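PDB 1WU4: xylanase Y from Bacillus halodurans, which hydrolyses xylooligosaccharides of three or more units, releasing xylose from the reducing end with inversion of anomeric configuration. Local coordinates for residues 72-77 with 130-135; 78-83 with 141-146; 87-92 with 152-157; 136-141 with 157-162. The protein carries 1 engineered substitution. All coordinates share one frame; numbering follows the deposited sequence.

Interaction 1 of 4, residues 72-77 with 130-135; sequences MSYGMM and EEYFAL
S73 is where segments 72-77 and 130-135 come closest, its CA 4.9 Å from the CA of F133. The serine lies in the angle between two aromatic side chains: its CB sits over one face of the F133 ring, 3.7 Å from the centroid, and its OG comes within 3.3 Å of Y132 CB. That hydroxyl, in the crowded position between backbone N and carbonyl carbon (chi1 65°), turns back to bond the carbonyl oxygens of T69 and E70 in its own helix. F133 is also met at its edge by sulfur, a Met-aromatic contact with M76 SD 3.6 Å from F133 CD1. The two segments run nearly parallel, 24° apart, as neighbouring helices of an (alpha/alpha)6 barrel can. Further round, Y74 points an edge at the face of Y132 in a T-shaped stack, Y74 CE1 standing over the ring centre with the planes at 76°. Y74 OH hydrogen-bonds R266 NH1, and the Y74 side chain is about 4 Å from that of E70, the probable proton donor. Packing is looser toward the C-terminal ends, though still buried: M77 CB reaches only the edge of Y132, 4.1 Å from CD1, and M77 CE lies 3.9 Å from L135 CD2.

Interaction 2 of 4, residues 78-83 with 141-146; sequences MAVQMD and SHRWGD
R143 and W144 reach across from the end of helix 127-144 to V80 and D83 at the end of helix 69-81, and the D83 carboxylate meets each of them differently. Against R143 it stacks: the carboxylate and guanidinium planes are 18° apart, and D83 OD1 stands over the centre of the guanidinium. The salt bridge from OD1 to R143 NH2 is therefore long, 3.7 Å, with charge attraction but no N-H aimed at the oxygen. Against W144 the same OD1 lies in the indole plane and takes a straight bond from W144 NE1, 2.9 Å long at 175°. Bending at chi3 carries R143 NH1 to V80 O, which it meets at 2.8 Å nearly along the C=O axis; that oxygen also accepts from D83 N in the Schellman motif ending its helix. A water bridges R143 NH1 and Q81 O. V80 CG2 lies obliquely above the six-membered ring of W144, 3.8 Å from CH2, while W379 makes a cation-pi contact with R143. An alanine in place of R143 would probably leave V80 O without its side-chain donor and the D83 carboxylate without its stacked cation. With one oxygen held by a neutral indole N-H and a cation lying flat over it, D83 is likely to stay ionised, joining the two helix ends by charge as well as by directed bonds.

Interaction 3 of 4, residues 87-92 with 152-157; sequences IFDRIW and FNYSEQ
D89, F88 and W92 on helix 85-99 face Y154 and Q157 at the start of helix 154-167 and F152 in the loop just before it; the two helices belong to the (alpha/alpha)6 barrel, and the contact is mostly buried and away from the probable catalytic residues. The hydrogen bonding across it is carried by one carboxylate. Y154 OH donates to the syn lone pair of D89 OD2 over a short 2.6 Å, with the carboxylate and phenol planes only 24° apart. K85 completes the group, its NZ forming a salt bridge with D89 OD1 and a hydrogen bond with Y154 OH, so the tyrosine hydroxyl is gripped from two residues.

Ring contacts come next. F88, its CG anti to the backbone N (chi1 -174°), presents an edge to the face of Y154 in an offset edge-to-face pair, planes at 89° and F88 CE2 3.7 Å from Y154 CE1. F152 leans on the carbon stem of D89, its CE1 3.6 Å from D89 CB.

The remaining packing gathers at the rim of the W92 indole. F152 CD1 approaches W92 CD1 to 4.2 Å, close to where W92 NE1 bonds the carbonyl oxygen of P151. At the six-membered end, W92 CZ2 lies 3.9 Å from Q157 OE1. The other arm of that amide is fixed within its own segment: Q157 NE2 points at N153 OD1, 3.0 Å away.

Interaction 4 of 4, residues 136-141 with 157-162; sequences ALFFAS and QARKLL
L137 and F138 meet A158 in an antiparallel helix pair, formed as the chain turns back from helix 127-144 into helix 154-167. The short segments run at 158° to each other, with axes 9.2 Å apart at their nearest. A158 is small enough for its methyl to fit squarely under F138: CB lies 3.6 Å from the ring centroid and only 8° off the normal, a CH-pi contact over the middle of the face. The ring is turned to it with F138 CG anti to the carbonyl carbon (chi1 -81°). Two side chains bound that ring in its plane, R159 CG 3.9 Å from F138 CE1 and L162 CD1 3.8 Å from F138 CE2. On the other flank L137 CB touches A158 CB at 3.9 Å, while L137 CD1 rests against Q157 CB at 4.0 Å. An alanine in place of F138 would probably open a gap over the A158 methyl and leave R159 and L162 without the ring edge they pack on. L137 also touches M76 and W92, so the layer continues into helices 69-81 and 85-99. Consecutive helices packed antiparallel through apolar side chains in this way are the basic element of the (alpha/alpha)6 barrel.

From the N terminus, helix 69-81 supplies 72-77 and, with the turn that ends it, 78-83, and helix 85-99 supplies 87-92, before any of these finds its partner. Interaction 1 closes first, at 130-135 after a 52-residue excursion; interaction 4 opens directly afterwards at 136-141. Interaction 2 then closes at 141-146, interaction 3 at 152-157 and interaction 4 at 157-162. None nests inside another. Interactions 1 and 4 are thus in series on helix 127-144, while every other pair crosses. Interactions 1 and 2 join the same two helices at successive levels, and interaction 4 ties helix 127-144 to 154-167. Interaction 3 joins 85-99 to 154-167, completing a four-helix circuit through M76, which packs on F88 and W92.

Interaction 1 of 4, residues 72-77 with 130-135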
# COMPACT_ATOMS: atom_id res chain seq x y z
N MET A 72 -0.28 9.95 -3.46
CA MET A 72 -1.07 10.13 -4.67
C MET A 72 -1.59 8.79 -5.18
O MET A 72 -2.76 8.68 -5.56
CB MET A 72 -0.23 10.83 -5.75
CG MET A 72 0.19 12.25 -5.37
SD MET A 72 -1.23 13.35 -5.09
CE MET A 72 -1.29 14.21 -6.67
N SER A 73 -0.74 7.77 -5.18
CA SER A 73 -1.17 6.45 -5.64
C SER A 73 -2.20 5.87 -4.67
O SER A 73 -3.16 5.23 -5.09
CB SER A 73 0.04 5.51 -5.79
OG SER A 73 0.67 5.23 -4.56
N TYR A 74 -2.02 6.11 -3.37
CA TYR A 74 -2.98 5.65 -2.38
C TYR A 74 -4.32 6.34 -2.65
O TYR A 74 -5.37 5.70 -2.63
CB TYR A 74 -2.55 6.03 -0.95
CG TYR A 74 -1.49 5.16 -0.30
CD1 TYR A 74 -1.04 3.97 -0.88
CD2 TYR A 74 -0.95 5.53 0.93
CE1 TYR A 74 -0.07 3.18 -0.25
CE2 TYR A 74 0.01 4.75 1.57
CZ TYR A 74 0.45 3.58 0.98
OH TYR A 74 1.40 2.82 1.63
N GLY A 75 -4.26 7.65 -2.87
CA GLY A 75 -5.46 8.43 -3.13
C GLY A 75 -6.23 7.93 -4.33
O GLY A 75 -7.46 7.87 -4.30
N MET A 76 -5.52 7.59 -5.39
CA MET A 76 -6.16 7.06 -6.58
C MET A 76 -6.81 5.72 -6.27
O MET A 76 -7.93 5.45 -6.70
CB MET A 76 -5.14 6.94 -7.72
CG MET A 76 -4.83 8.28 -8.36
SD MET A 76 -3.36 8.27 -9.40
CE MET A 76 -3.83 7.09 -10.66
N MET A 77 -6.12 4.87 -5.52
CA MET A 77 -6.69 3.57 -5.16
C MET A 77 -7.95 3.77 -4.32
O MET A 77 -8.97 3.10 -4.53
CB MET A 77 -5.68 2.72 -4.40
CG MET A 77 -6.19 1.32 -4.04
SD MET A 77 -6.74 0.35 -5.46
CE MET A 77 -5.17 -0.31 -6.02
N GLU A 130 4.62 3.57 -7.80
CA GLU A 130 4.38 3.04 -9.14
C GLU A 130 3.44 1.84 -9.16
O GLU A 130 2.53 1.77 -9.98
CB GLU A 130 5.70 2.67 -9.82
CG GLU A 130 6.33 3.76 -10.69
CD GLU A 130 6.94 4.90 -9.89
OE1 GLU A 130 7.47 5.84 -10.53
OE2 GLU A 130 6.90 4.87 -8.64
N GLU A 131 3.65 0.87 -8.26
CA GLU A 131 2.79 -0.30 -8.29
C GLU A 131 1.34 0.02 -7.91
O GLU A 131 0.42 -0.59 -8.45
CB GLU A 131 3.36 -1.42 -7.41
CG GLU A 131 3.55 -1.09 -5.95
CD GLU A 131 4.29 -2.20 -5.20
OE1 GLU A 131 4.34 -3.34 -5.71
OE2 GLU A 131 4.80 -1.92 -4.10
N TYR A 132 1.13 0.97 -7.01
CA TYR A 132 -0.24 1.35 -6.66
C TYR A 132 -0.85 2.14 -7.82
O TYR A 132 -2.03 1.97 -8.13
CB TYR A 132 -0.27 2.19 -5.37
CG TYR A 132 -0.59 1.39 -4.12
CD1 TYR A 132 -1.90 1.28 -3.66
CD2 TYR A 132 0.42 0.74 -3.41
CE1 TYR A 132 -2.20 0.54 -2.51
CE2 TYR A 132 0.13 0.00 -2.27
CZ TYR A 132 -1.18 -0.09 -1.82
OH TYR A 132 -1.47 -0.82 -0.69
N PHE A 133 -0.06 2.99 -8.48
CA PHE A 133 -0.57 3.74 -9.63
C PHE A 133 -1.09 2.75 -10.67
O PHE A 133 -2.20 2.88 -11.18
CB PHE A 133 0.52 4.59 -10.30
CG PHE A 133 0.86 5.87 -9.58
CD1 PHE A 133 -0.13 6.71 -9.10
CD2 PHE A 133 2.19 6.25 -9.43
CE1 PHE A 133 0.20 7.92 -8.48
CE2 PHE A 133 2.53 7.45 -8.82
CZ PHE A 133 1.54 8.29 -8.34
N ALA A 134 -0.26 1.76 -11.00
CA ALA A 134 -0.62 0.77 -12.00
C ALA A 134 -1.91 0.03 -11.70
O ALA A 134 -2.80 -0.06 -12.55
CB ALA A 134 0.52 -0.22 -12.19
N LEU A 135 -2.05 -0.51 -10.49
CA LEU A 135 -3.28 -1.24 -10.19
C LEU A 135 -4.49 -0.31 -10.13
O LEU A 135 -5.57 -0.66 -10.61
CB LEU A 135 -3.17 -2.04 -8.89
CG LEU A 135 -4.33 -3.03 -8.70
CD1 LEU A 135 -4.38 -4.01 -9.87
CD2 LEU A 135 -4.18 -3.78 -7.39

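Interaction 2 of 4, residues 78-83 with 141-146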
# COMPACT_ATOMS: atom_id res chain seq x y z
N MET A 78 -7.89 4.69 -3.36
CA MET A 78 -9.04 4.97 -2.51
C MET A 78 -10.21 5.48 -3.34
O MET A 78 -11.35 5.03 -3.18
CB MET A 78 -8.67 6.01 -1.45
CG MET A 78 -7.61 5.54 -0.47
SD MET A 78 -6.85 6.90 0.44
CE MET A 78 -5.76 6.00 1.56
N ALA A 79 -9.92 6.42 -4.24
CA ALA A 79 -10.96 7.00 -5.09
C ALA A 79 -11.65 5.98 -5.98
O ALA A 79 -12.88 6.00 -6.10
CB ALA A 79 -10.37 8.13 -5.93
N VAL A 80 -10.89 5.09 -6.61
CA VAL A 80 -11.53 4.10 -7.47
C VAL A 80 -12.34 3.10 -6.64
O VAL A 80 -13.40 2.65 -7.07
CB VAL A 80 -10.51 3.38 -8.39
CG1 VAL A 80 -9.56 2.52 -7.58
CG2 VAL A 80 -11.25 2.55 -9.43
N GLN A 81 -11.86 2.77 -5.44
CA GLN A 81 -12.61 1.85 -4.57
C GLN A 81 -13.94 2.50 -4.16
O GLN A 81 -14.94 1.82 -3.97
CB GLN A 81 -11.81 1.51 -3.31
CG GLN A 81 -10.60 0.61 -3.53
CD GLN A 81 -10.96 -0.73 -4.13
OE1 GLN A 81 -12.08 -1.22 -3.96
NE2 GLN A 81 -10.01 -1.35 -4.82
N MET A 82 -13.93 3.83 -4.03
CA MET A 82 -15.11 4.58 -3.63
C MET A 82 -15.96 5.06 -4.81
O MET A 82 -16.96 5.76 -4.63
CB MET A 82 -14.70 5.79 -2.79
CG MET A 82 -14.05 5.45 -1.46
SD MET A 82 -15.16 4.56 -0.34
CE MET A 82 -16.31 5.85 0.07
N ASP A 83 -15.56 4.67 -6.02
CA ASP A 83 -16.28 5.06 -7.23
C ASP A 83 -16.37 6.58 -7.37
O ASP A 83 -17.44 7.13 -7.63
CB ASP A 83 -17.69 4.44 -7.23
CG ASP A 83 -18.35 4.50 -8.59
OD1 ASP A 83 -17.62 4.43 -9.61
OD2 ASP A 83 -19.59 4.60 -8.66
N SER A 141 -9.82 1.81 -15.30
CA SER A 141 -10.19 1.40 -16.65
C SER A 141 -11.38 0.45 -16.60
O SER A 141 -12.32 0.57 -17.39
CB SER A 141 -9.01 0.70 -17.33
OG SER A 141 -9.38 0.22 -18.61
N HIS A 142 -11.34 -0.50 -15.68
CA HIS A 142 -12.39 -1.49 -15.55
C HIS A 142 -13.72 -0.94 -15.05
O HIS A 142 -14.79 -1.39 -15.48
CB HIS A 142 -11.90 -2.63 -14.66
CG HIS A 142 -10.65 -3.28 -15.18
ND1 HIS A 142 -9.88 -4.14 -14.42
CD2 HIS A 142 -10.04 -3.19 -16.38
CE1 HIS A 142 -8.84 -4.54 -15.12
NE2 HIS A 142 -8.91 -3.97 -16.32
N ARG A 143 -13.68 0.03 -14.14
CA ARG A 143 -14.91 0.60 -13.61
C ARG A 143 -15.52 1.67 -14.52
O ARG A 143 -16.74 1.72 -14.69
CB ARG A 143 -14.69 1.24 -12.24
CG ARG A 143 -14.28 0.29 -11.13
CD ARG A 143 -14.64 0.87 -9.76
NE ARG A 143 -16.08 0.81 -9.53
CZ ARG A 143 -16.67 1.08 -8.36
NH1 ARG A 143 -15.95 1.43 -7.31
NH2 ARG A 143 -17.99 0.97 -8.25
N TRP A 144 -14.67 2.51 -15.09
CA TRP A 144 -15.14 3.63 -15.90
C TRP A 144 -14.82 3.62 -17.39
O TRP A 144 -15.39 4.40 -18.16
CB TRP A 144 -14.61 4.93 -15.30
CG TRP A 144 -14.78 5.01 -13.81
CD1 TRP A 144 -15.92 4.75 -13.10
CD2 TRP A 144 -13.79 5.39 -12.84
NE1 TRP A 144 -15.71 4.94 -11.76
CE2 TRP A 144 -14.41 5.34 -11.57
CE3 TRP A 144 -12.45 5.77 -12.92
CZ2 TRP A 144 -13.73 5.65 -10.39
CZ3 TRP A 144 -11.77 6.09 -11.74
CH2 TRP A 144 -12.41 6.02 -10.50
N GLY A 145 -13.90 2.75 -17.80
CA GLY A 145 -13.52 2.69 -19.20
C GLY A 145 -12.43 3.71 -19.48
O GLY A 145 -12.36 4.75 -18.83
N ASP A 146 -11.57 3.40 -20.44
CA ASP A 146 -10.48 4.29 -20.81
C ASP A 146 -10.98 5.59 -21.43
O ASP A 146 -11.87 5.57 -22.29
CB ASP A 146 -9.52 3.59 -21.78
CG ASP A 146 -8.46 2.78 -21.06
OD1 ASP A 146 -8.65 2.45 -19.87
OD2 ASP A 146 -7.44 2.46 -21.70
O HOH W 1 -17.96 1.43 -5.09

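Interaction 3 of 4, residues 87-92 with 152-157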
# COMPACT_ATOMS: atom_id res chain seq x y z
N ILE A 87 -12.45 12.62 -8.26
CA ILE A 87 -11.29 12.72 -7.39
C ILE A 87 -10.10 11.98 -8.00
O ILE A 87 -8.98 12.49 -8.00
CB ILE A 87 -11.61 12.14 -5.99
CG1 ILE A 87 -12.67 13.02 -5.31
CG2 ILE A 87 -10.35 12.06 -5.14
CD1 ILE A 87 -13.13 12.51 -3.97
N PHE A 88 -10.36 10.79 -8.53
CA PHE A 88 -9.31 9.99 -9.16
C PHE A 88 -8.59 10.79 -10.24
O PHE A 88 -7.37 10.88 -10.25
CB PHE A 88 -9.93 8.74 -9.79
CG PHE A 88 -8.92 7.77 -10.34
CD1 PHE A 88 -8.55 6.65 -9.61
CD2 PHE A 88 -8.34 7.98 -11.59
CE1 PHE A 88 -7.62 5.74 -10.12
CE2 PHE A 88 -7.41 7.07 -12.11
CZ PHE A 88 -7.05 5.95 -11.37
N ASP A 89 -9.37 11.37 -11.15
CA ASP A 89 -8.82 12.16 -12.25
C ASP A 89 -8.07 13.40 -11.80
O ASP A 89 -7.05 13.76 -12.39
CB ASP A 89 -9.93 12.54 -13.23
CG ASP A 89 -10.41 11.36 -14.05
OD1 ASP A 89 -11.43 11.49 -14.76
OD2 ASP A 89 -9.76 10.29 -14.00
N ARG A 90 -8.56 14.07 -10.76
CA ARG A 90 -7.89 15.25 -10.25
C ARG A 90 -6.49 14.88 -9.75
O ARG A 90 -5.51 15.58 -10.03
CB ARG A 90 -8.69 15.88 -9.11
CG ARG A 90 -9.86 16.76 -9.56
CD ARG A 90 -10.69 17.20 -8.36
NE ARG A 90 -11.79 18.10 -8.71
CZ ARG A 90 -11.66 19.40 -8.92
NH1 ARG A 90 -10.47 19.98 -8.82
NH2 ARG A 90 -12.72 20.13 -9.24
N ILE A 91 -6.40 13.77 -9.02
CA ILE A 91 -5.12 13.31 -8.48
C ILE A 91 -4.18 12.82 -9.58
O ILE A 91 -3.00 13.18 -9.60
CB ILE A 91 -5.34 12.17 -7.46
CG1 ILE A 91 -6.13 12.69 -6.25
CG2 ILE A 91 -4.00 11.60 -7.01
CD1 ILE A 91 -6.56 11.61 -5.28
N TRP A 92 -4.69 12.00 -10.48
CA TRP A 92 -3.88 11.46 -11.57
C TRP A 92 -3.38 12.59 -12.47
O TRP A 92 -2.25 12.57 -12.94
CB TRP A 92 -4.71 10.45 -12.37
CG TRP A 92 -4.01 9.84 -13.55
CD1 TRP A 92 -4.51 9.72 -14.81
CD2 TRP A 92 -2.70 9.24 -13.58
NE1 TRP A 92 -3.60 9.08 -15.63
CE2 TRP A 92 -2.49 8.77 -14.90
CE3 TRP A 92 -1.70 9.04 -12.62
CZ2 TRP A 92 -1.31 8.13 -15.28
CZ3 TRP A 92 -0.52 8.40 -13.01
CH2 TRP A 92 -0.34 7.95 -14.33
N PHE A 152 -5.87 10.16 -19.46
CA PHE A 152 -7.00 9.42 -18.92
C PHE A 152 -7.30 8.09 -19.61
O PHE A 152 -8.34 7.48 -19.38
CB PHE A 152 -8.22 10.33 -18.88
CG PHE A 152 -8.00 11.57 -18.06
CD1 PHE A 152 -7.85 11.49 -16.68
CD2 PHE A 152 -7.86 12.81 -18.68
CE1 PHE A 152 -7.57 12.63 -15.93
CE2 PHE A 152 -7.58 13.96 -17.93
CZ PHE A 152 -7.43 13.87 -16.56
N ASN A 153 -6.38 7.65 -20.46
CA ASN A 153 -6.51 6.36 -21.14
C ASN A 153 -5.83 5.40 -20.16
O ASN A 153 -4.74 4.87 -20.40
CB ASN A 153 -5.81 6.39 -22.51
CG ASN A 153 -4.39 6.93 -22.44
OD1 ASN A 153 -4.08 7.83 -21.66
ND2 ASN A 153 -3.52 6.40 -23.30
N TYR A 154 -6.52 5.20 -19.04
CA TYR A 154 -6.07 4.39 -17.91
C TYR A 154 -5.29 3.10 -18.15
O TYR A 154 -4.15 2.98 -17.71
CB TYR A 154 -7.25 4.07 -16.99
CG TYR A 154 -8.12 5.25 -16.63
CD1 TYR A 154 -7.60 6.38 -15.99
CD2 TYR A 154 -9.48 5.23 -16.92
CE1 TYR A 154 -8.43 7.46 -15.65
CE2 TYR A 154 -10.31 6.30 -16.59
CZ TYR A 154 -9.78 7.40 -15.95
OH TYR A 154 -10.62 8.45 -15.62
N SER A 155 -5.90 2.14 -18.83
CA SER A 155 -5.23 0.86 -19.05
C SER A 155 -3.93 0.97 -19.84
O SER A 155 -2.98 0.23 -19.57
CB SER A 155 -6.17 -0.14 -19.73
OG SER A 155 -6.39 0.19 -21.09
N GLU A 156 -3.88 1.89 -20.80
CA GLU A 156 -2.66 2.07 -21.58
C GLU A 156 -1.57 2.66 -20.70
O GLU A 156 -0.40 2.31 -20.82
CB GLU A 156 -2.90 3.00 -22.77
CG GLU A 156 -3.91 2.50 -23.77
CD GLU A 156 -3.95 3.36 -25.01
OE1 GLU A 156 -3.05 3.21 -25.86
OE2 GLU A 156 -4.88 4.19 -25.13
N GLN A 157 -1.97 3.56 -19.81
CA GLN A 157 -1.02 4.19 -18.89
C GLN A 157 -0.44 3.13 -17.96
O GLN A 157 0.76 3.10 -17.71
CB GLN A 157 -1.72 5.27 -18.07
CG GLN A 157 -2.20 6.49 -18.86
CD GLN A 157 -1.05 7.28 -19.47
OE1 GLN A 157 0.04 7.36 -18.90
NE2 GLN A 157 -1.30 7.89 -20.63

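Interaction 4 of 4, residues 136-141 with 157-162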
# COMPACT_ATOMS: atom_id res chain seq x y z
N ALA A 136 -4.31 0.88 -9.56
CA ALA A 136 -5.41 1.84 -9.47
C ALA A 136 -5.89 2.20 -10.87
O ALA A 136 -7.09 2.32 -11.12
CB ALA A 136 -4.97 3.09 -8.72
N LEU A 137 -4.95 2.36 -11.80
CA LEU A 137 -5.28 2.68 -13.18
C LEU A 137 -6.03 1.52 -13.85
O LEU A 137 -6.97 1.75 -14.61
CB LEU A 137 -4.02 3.04 -13.96
CG LEU A 137 -3.41 4.40 -13.63
CD1 LEU A 137 -1.99 4.48 -14.15
CD2 LEU A 137 -4.26 5.51 -14.23
N PHE A 138 -5.62 0.28 -13.59
CA PHE A 138 -6.33 -0.86 -14.17
C PHE A 138 -7.75 -0.86 -13.63
O PHE A 138 -8.71 -1.08 -14.37
CB PHE A 138 -5.66 -2.19 -13.82
CG PHE A 138 -4.47 -2.54 -14.68
CD1 PHE A 138 -4.57 -2.57 -16.07
CD2 PHE A 138 -3.25 -2.89 -14.10
CE1 PHE A 138 -3.48 -2.93 -16.87
CE2 PHE A 138 -2.16 -3.25 -14.88
CZ PHE A 138 -2.28 -3.27 -16.27
N PHE A 139 -7.90 -0.64 -12.32
CA PHE A 139 -9.23 -0.61 -11.72
C PHE A 139 -10.08 0.51 -12.31
O PHE A 139 -11.27 0.32 -12.57
CB PHE A 139 -9.14 -0.44 -10.20
CG PHE A 139 -8.66 -1.67 -9.46
CD1 PHE A 139 -8.56 -2.91 -10.09
CD2 PHE A 139 -8.34 -1.58 -8.11
CE1 PHE A 139 -8.15 -4.04 -9.37
CE2 PHE A 139 -7.93 -2.71 -7.39
CZ PHE A 139 -7.83 -3.94 -8.02
N ALA A 140 -9.47 1.67 -12.54
CA ALA A 140 -10.19 2.80 -13.11
C ALA A 140 -10.69 2.44 -14.51
O ALA A 140 -11.83 2.71 -14.87
CB ALA A 140 -9.27 4.02 -13.19
N SER A 141 -9.82 1.81 -15.30
CA SER A 141 -10.19 1.40 -16.65
C SER A 141 -11.38 0.45 -16.60
O SER A 141 -12.32 0.57 -17.39
CB SER A 141 -9.01 0.70 -17.33
OG SER A 141 -9.38 0.22 -18.61
N GLN A 157 -1.97 3.56 -19.81
CA GLN A 157 -1.02 4.19 -18.89
C GLN A 157 -0.44 3.13 -17.96
O GLN A 157 0.76 3.10 -17.71
CB GLN A 157 -1.72 5.27 -18.07
CG GLN A 157 -2.20 6.49 -18.86
CD GLN A 157 -1.05 7.28 -19.47
OE1 GLN A 157 0.04 7.36 -18.90
NE2 GLN A 157 -1.30 7.89 -20.63
N ALA A 158 -1.31 2.25 -17.46
CA ALA A 158 -0.89 1.19 -16.55
C ALA A 158 0.09 0.23 -17.21
O ALA A 158 1.13 -0.09 -16.64
CB ALA A 158 -2.11 0.42 -16.05
N ARG A 159 -0.24 -0.23 -18.42
CA ARG A 159 0.64 -1.16 -19.12
C ARG A 159 1.97 -0.52 -19.49
O ARG A 159 3.02 -1.16 -19.43
CB ARG A 159 -0.05 -1.70 -20.38
CG ARG A 159 -1.25 -2.60 -20.08
CD ARG A 159 -1.70 -3.37 -21.31
NE ARG A 159 -2.17 -2.50 -22.39
CZ ARG A 159 -3.41 -2.02 -22.49
NH1 ARG A 159 -4.32 -2.34 -21.58
NH2 ARG A 159 -3.73 -1.22 -23.49
N LYS A 160 1.92 0.75 -19.87
CA LYS A 160 3.12 1.49 -20.23
C LYS A 160 4.05 1.59 -19.02
O LYS A 160 5.25 1.34 -19.11
CB LYS A 160 2.74 2.89 -20.71
CG LYS A 160 3.89 3.73 -21.22
CD LYS A 160 3.56 5.22 -21.16
CE LYS A 160 2.18 5.54 -21.73
NZ LYS A 160 2.02 5.11 -23.14
N LEU A 161 3.47 1.97 -17.89
CA LEU A 161 4.25 2.12 -16.67
C LEU A 161 4.88 0.80 -16.24
O LEU A 161 6.07 0.75 -15.92
CB LEU A 161 3.37 2.67 -15.54
CG LEU A 161 4.06 2.91 -14.20
CD1 LEU A 161 5.26 3.84 -14.38
CD2 LEU A 161 3.05 3.51 -13.22
N LEU A 162 4.10 -0.27 -16.24
CA LEU A 162 4.64 -1.56 -15.84
C LEU A 162 5.70 -2.05 -16.82
O LEU A 162 6.61 -2.79 -16.45
CB LEU A 162 3.52 -2.58 -15.68
CG LEU A 162 2.60 -2.32 -14.48
CD1 LEU A 162 1.57 -3.43 -14.39
CD2 LEU A 162 3.42 -2.23 -13.20